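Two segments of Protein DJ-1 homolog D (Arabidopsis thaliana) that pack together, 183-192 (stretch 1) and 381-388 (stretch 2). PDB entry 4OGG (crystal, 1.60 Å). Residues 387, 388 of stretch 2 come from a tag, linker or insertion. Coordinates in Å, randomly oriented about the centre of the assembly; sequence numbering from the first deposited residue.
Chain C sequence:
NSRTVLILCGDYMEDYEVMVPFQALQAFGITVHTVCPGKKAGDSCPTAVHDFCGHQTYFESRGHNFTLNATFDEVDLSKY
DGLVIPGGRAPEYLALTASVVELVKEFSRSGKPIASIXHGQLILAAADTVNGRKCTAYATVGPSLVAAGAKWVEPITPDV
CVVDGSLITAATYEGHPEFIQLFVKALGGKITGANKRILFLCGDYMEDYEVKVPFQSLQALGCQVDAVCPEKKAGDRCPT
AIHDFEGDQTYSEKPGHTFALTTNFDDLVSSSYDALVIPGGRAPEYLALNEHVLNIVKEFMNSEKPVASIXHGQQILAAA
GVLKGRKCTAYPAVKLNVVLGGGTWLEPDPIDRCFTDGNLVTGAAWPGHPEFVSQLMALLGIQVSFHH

Stretch 1 (183-192) FVKALGGKIT
Stretch 2 381-388: GIQVSFHH

Stretch 1 ends a helix at Ala-186, turns, and runs as a strand to Thr-192, antiparallel to strand 383-386 (155° between directions). Together the stretches bury 589 Å².

Val-184 (chi1 t) packs CG1 on Val-384 CG1 at 3.8 Å; Val-384 is also t. Leu-187 (m, t) places CB 4.1 Å from Phe-386 CE1. The Phe-386 ring (chi1 m, chi2 -73°) meets Val-184 O with its edge.

Gly-188 closes the helix in a Schellman motif (phi/psi 91/14), which calls for glycine. Gly-188 O accepts a hydrogen bond from N of tag residue His-388 at 3.0 Å. Gly-189 (-82/140) lies beside Phe-386; a CB would clash with Phe-386 CE1 and Val-184 CG1.

Lys-190 (-120/126) and Ser-385 (-121/130) form a hydrogen-bonded antiparallel pair: Lys-190 N donates to Ser-385 O at 2.7 Å, Ser-385 N to Lys-190 O at 2.8 Å. Lys-190 (t, p, t, p) curls along its own strand, and Lys-190 NZ donates to Ile-191 O at 2.8 Å.

Ile-191 (-103/131; m, t) and Val-384 (-121/117) form the non-hydrogen-bonded pair, Ile-191 CG1 4.3 Å from Val-384 CG2. They share a face with Phe-386; Val-384 and Phe-386 pack there against helical Val-184.

Thr-192 (-133/153; p) and Gln-383 (-133/147; m, t) form the second hydrogen-bonded pair: Thr-192 N donates to Gln-383 O at 2.9 Å, Gln-383 N to Thr-192 O at 3.0 Å. Lys-190, Thr-192, Gln-383 and Ser-385 share the other face, where polar groups bind water. Water 1 links Thr-192 OG1, Lys-190 O and Ser-385 OG. Water 2 joins Thr-192 OG1, Gly-381 O and Gln-383 NE2.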

# COMPACT_ATOMS: atom_id res chain seq x y z
N PHE C 183 29.44 -14.62 14.97
CA PHE C 183 29.48 -15.59 13.88
C PHE C 183 30.86 -15.53 13.22
O PHE C 183 31.45 -16.56 12.92
CB PHE C 183 28.38 -15.27 12.86
CG PHE C 183 28.23 -16.31 11.78
CD1 PHE C 183 27.94 -17.63 12.09
CD2 PHE C 183 28.34 -15.94 10.44
CE1 PHE C 183 27.77 -18.58 11.09
CE2 PHE C 183 28.17 -16.89 9.42
CZ PHE C 183 27.88 -18.21 9.75
N VAL C 184 31.35 -14.31 13.00
CA VAL C 184 32.66 -14.13 12.39
C VAL C 184 33.72 -14.78 13.27
O VAL C 184 34.61 -15.48 12.78
CB VAL C 184 32.98 -12.63 12.22
CG1 VAL C 184 34.45 -12.43 11.85
CG2 VAL C 184 32.09 -12.03 11.14
N LYS C 185 33.61 -14.56 14.58
CA LYS C 185 34.57 -15.14 15.52
C LYS C 185 34.47 -16.66 15.51
O LYS C 185 35.48 -17.36 15.59
CB LYS C 185 34.30 -14.60 16.93
CG LYS C 185 34.70 -13.15 17.11
CD LYS C 185 34.41 -12.66 18.51
CE LYS C 185 34.87 -11.23 18.69
NZ LYS C 185 34.53 -10.72 20.05
N ALA C 186 33.24 -17.16 15.39
CA ALA C 186 33.00 -18.59 15.35
C ALA C 186 33.67 -19.20 14.13
O ALA C 186 34.11 -20.35 14.16
CB ALA C 186 31.50 -18.86 15.32
N LEU C 187 33.75 -18.43 13.05
CA LEU C 187 34.37 -18.88 11.81
C LEU C 187 35.89 -18.78 11.87
O LEU C 187 36.58 -19.05 10.89
CB LEU C 187 33.85 -18.06 10.63
CG LEU C 187 32.36 -18.24 10.29
CD1 LEU C 187 31.94 -17.20 9.27
CD2 LEU C 187 32.13 -19.65 9.74
N GLY C 188 36.40 -18.37 13.03
CA GLY C 188 37.84 -18.24 13.20
C GLY C 188 38.36 -16.85 12.86
O GLY C 188 39.57 -16.65 12.72
N GLY C 189 37.45 -15.89 12.74
CA GLY C 189 37.85 -14.54 12.41
C GLY C 189 38.34 -13.69 13.57
O GLY C 189 37.81 -13.75 14.68
N LYS C 190 39.38 -12.91 13.29
CA LYS C 190 39.96 -12.01 14.28
C LYS C 190 39.82 -10.61 13.70
O LYS C 190 40.24 -10.35 12.58
CB LYS C 190 41.44 -12.34 14.50
CG LYS C 190 42.16 -11.38 15.43
CD LYS C 190 41.60 -11.44 16.84
CE LYS C 190 42.29 -10.44 17.76
NZ LYS C 190 42.05 -9.03 17.33
N ILE C 191 39.22 -9.70 14.48
CA ILE C 191 39.02 -8.33 14.04
C ILE C 191 40.02 -7.40 14.70
O ILE C 191 40.20 -7.43 15.92
CB ILE C 191 37.59 -7.85 14.39
CG1 ILE C 191 36.56 -8.80 13.80
CG2 ILE C 191 37.38 -6.43 13.88
CD1 ILE C 191 35.14 -8.56 14.29
N THR C 192 40.67 -6.56 13.90
CA THR C 192 41.65 -5.62 14.41
C THR C 192 41.44 -4.22 13.86
O THR C 192 40.91 -4.05 12.75
CB THR C 192 43.09 -6.06 14.06
OG1 THR C 192 43.19 -6.27 12.65
CG2 THR C 192 43.45 -7.34 14.79
N GLY C 381 41.79 1.07 8.26
CA GLY C 381 42.75 0.13 8.79
C GLY C 381 42.11 -1.01 9.58
O GLY C 381 42.77 -1.65 10.40
N ILE C 382 40.83 -1.25 9.33
CA ILE C 382 40.10 -2.32 10.01
C ILE C 382 40.25 -3.60 9.20
O ILE C 382 40.03 -3.60 7.99
CB ILE C 382 38.59 -2.01 10.13
CG1 ILE C 382 38.38 -0.69 10.86
CG2 ILE C 382 37.89 -3.14 10.88
CD1 ILE C 382 36.92 -0.25 10.93
N GLN C 383 40.63 -4.68 9.87
CA GLN C 383 40.82 -5.95 9.18
C GLN C 383 40.15 -7.13 9.88
O GLN C 383 40.05 -7.16 11.11
CB GLN C 383 42.31 -6.27 9.05
CG GLN C 383 43.15 -5.15 8.48
CD GLN C 383 44.62 -5.50 8.47
OE1 GLN C 383 45.05 -6.42 7.76
NE2 GLN C 383 45.41 -4.79 9.27
N VAL C 384 39.70 -8.08 9.08
CA VAL C 384 39.10 -9.31 9.59
C VAL C 384 39.99 -10.39 9.00
O VAL C 384 40.09 -10.52 7.79
CB VAL C 384 37.65 -9.51 9.08
CG1 VAL C 384 37.11 -10.84 9.59
CG2 VAL C 384 36.78 -8.37 9.57
N SER C 385 40.65 -11.13 9.88
CA SER C 385 41.57 -12.18 9.45
C SER C 385 41.14 -13.53 9.98
O SER C 385 40.89 -13.69 11.17
CB SER C 385 42.98 -11.85 9.94
OG SER C 385 43.35 -10.54 9.57
N PHE C 386 41.07 -14.52 9.09
CA PHE C 386 40.67 -15.86 9.51
C PHE C 386 41.90 -16.70 9.79
O PHE C 386 42.35 -17.49 8.95
CB PHE C 386 39.79 -16.48 8.43
CG PHE C 386 38.48 -15.76 8.25
CD1 PHE C 386 37.48 -15.88 9.21
CD2 PHE C 386 38.28 -14.90 7.18
CE1 PHE C 386 36.31 -15.14 9.12
CE2 PHE C 386 37.11 -14.15 7.07
CZ PHE C 386 36.13 -14.27 8.05
N HIS C 387 42.44 -16.53 11.00
CA HIS C 387 43.63 -17.25 11.42
C HIS C 387 43.44 -18.05 12.70
O HIS C 387 44.36 -18.73 13.16
CB HIS C 387 44.79 -16.27 11.62
CG HIS C 387 45.02 -15.37 10.44
ND1 HIS C 387 44.87 -15.79 9.14
CD2 HIS C 387 45.43 -14.08 10.38
CE1 HIS C 387 45.17 -14.80 8.32
NE2 HIS C 387 45.51 -13.75 9.05
N HIS C 388 42.25 -17.98 13.28
CA HIS C 388 41.97 -18.70 14.52
C HIS C 388 41.25 -20.03 14.29
O HIS C 388 41.46 -20.95 15.11
CB HIS C 388 41.15 -17.82 15.47
CG HIS C 388 41.93 -16.69 16.06
ND1 HIS C 388 43.07 -16.89 16.81
CD2 HIS C 388 41.74 -15.35 16.01
CE1 HIS C 388 43.55 -15.72 17.19
NE2 HIS C 388 42.76 -14.77 16.72
OXT HIS C 388 40.49 -20.14 13.31
O HOH W 1 42.68 -8.97 11.76
O HOH W 2 43.82 -3.89 11.51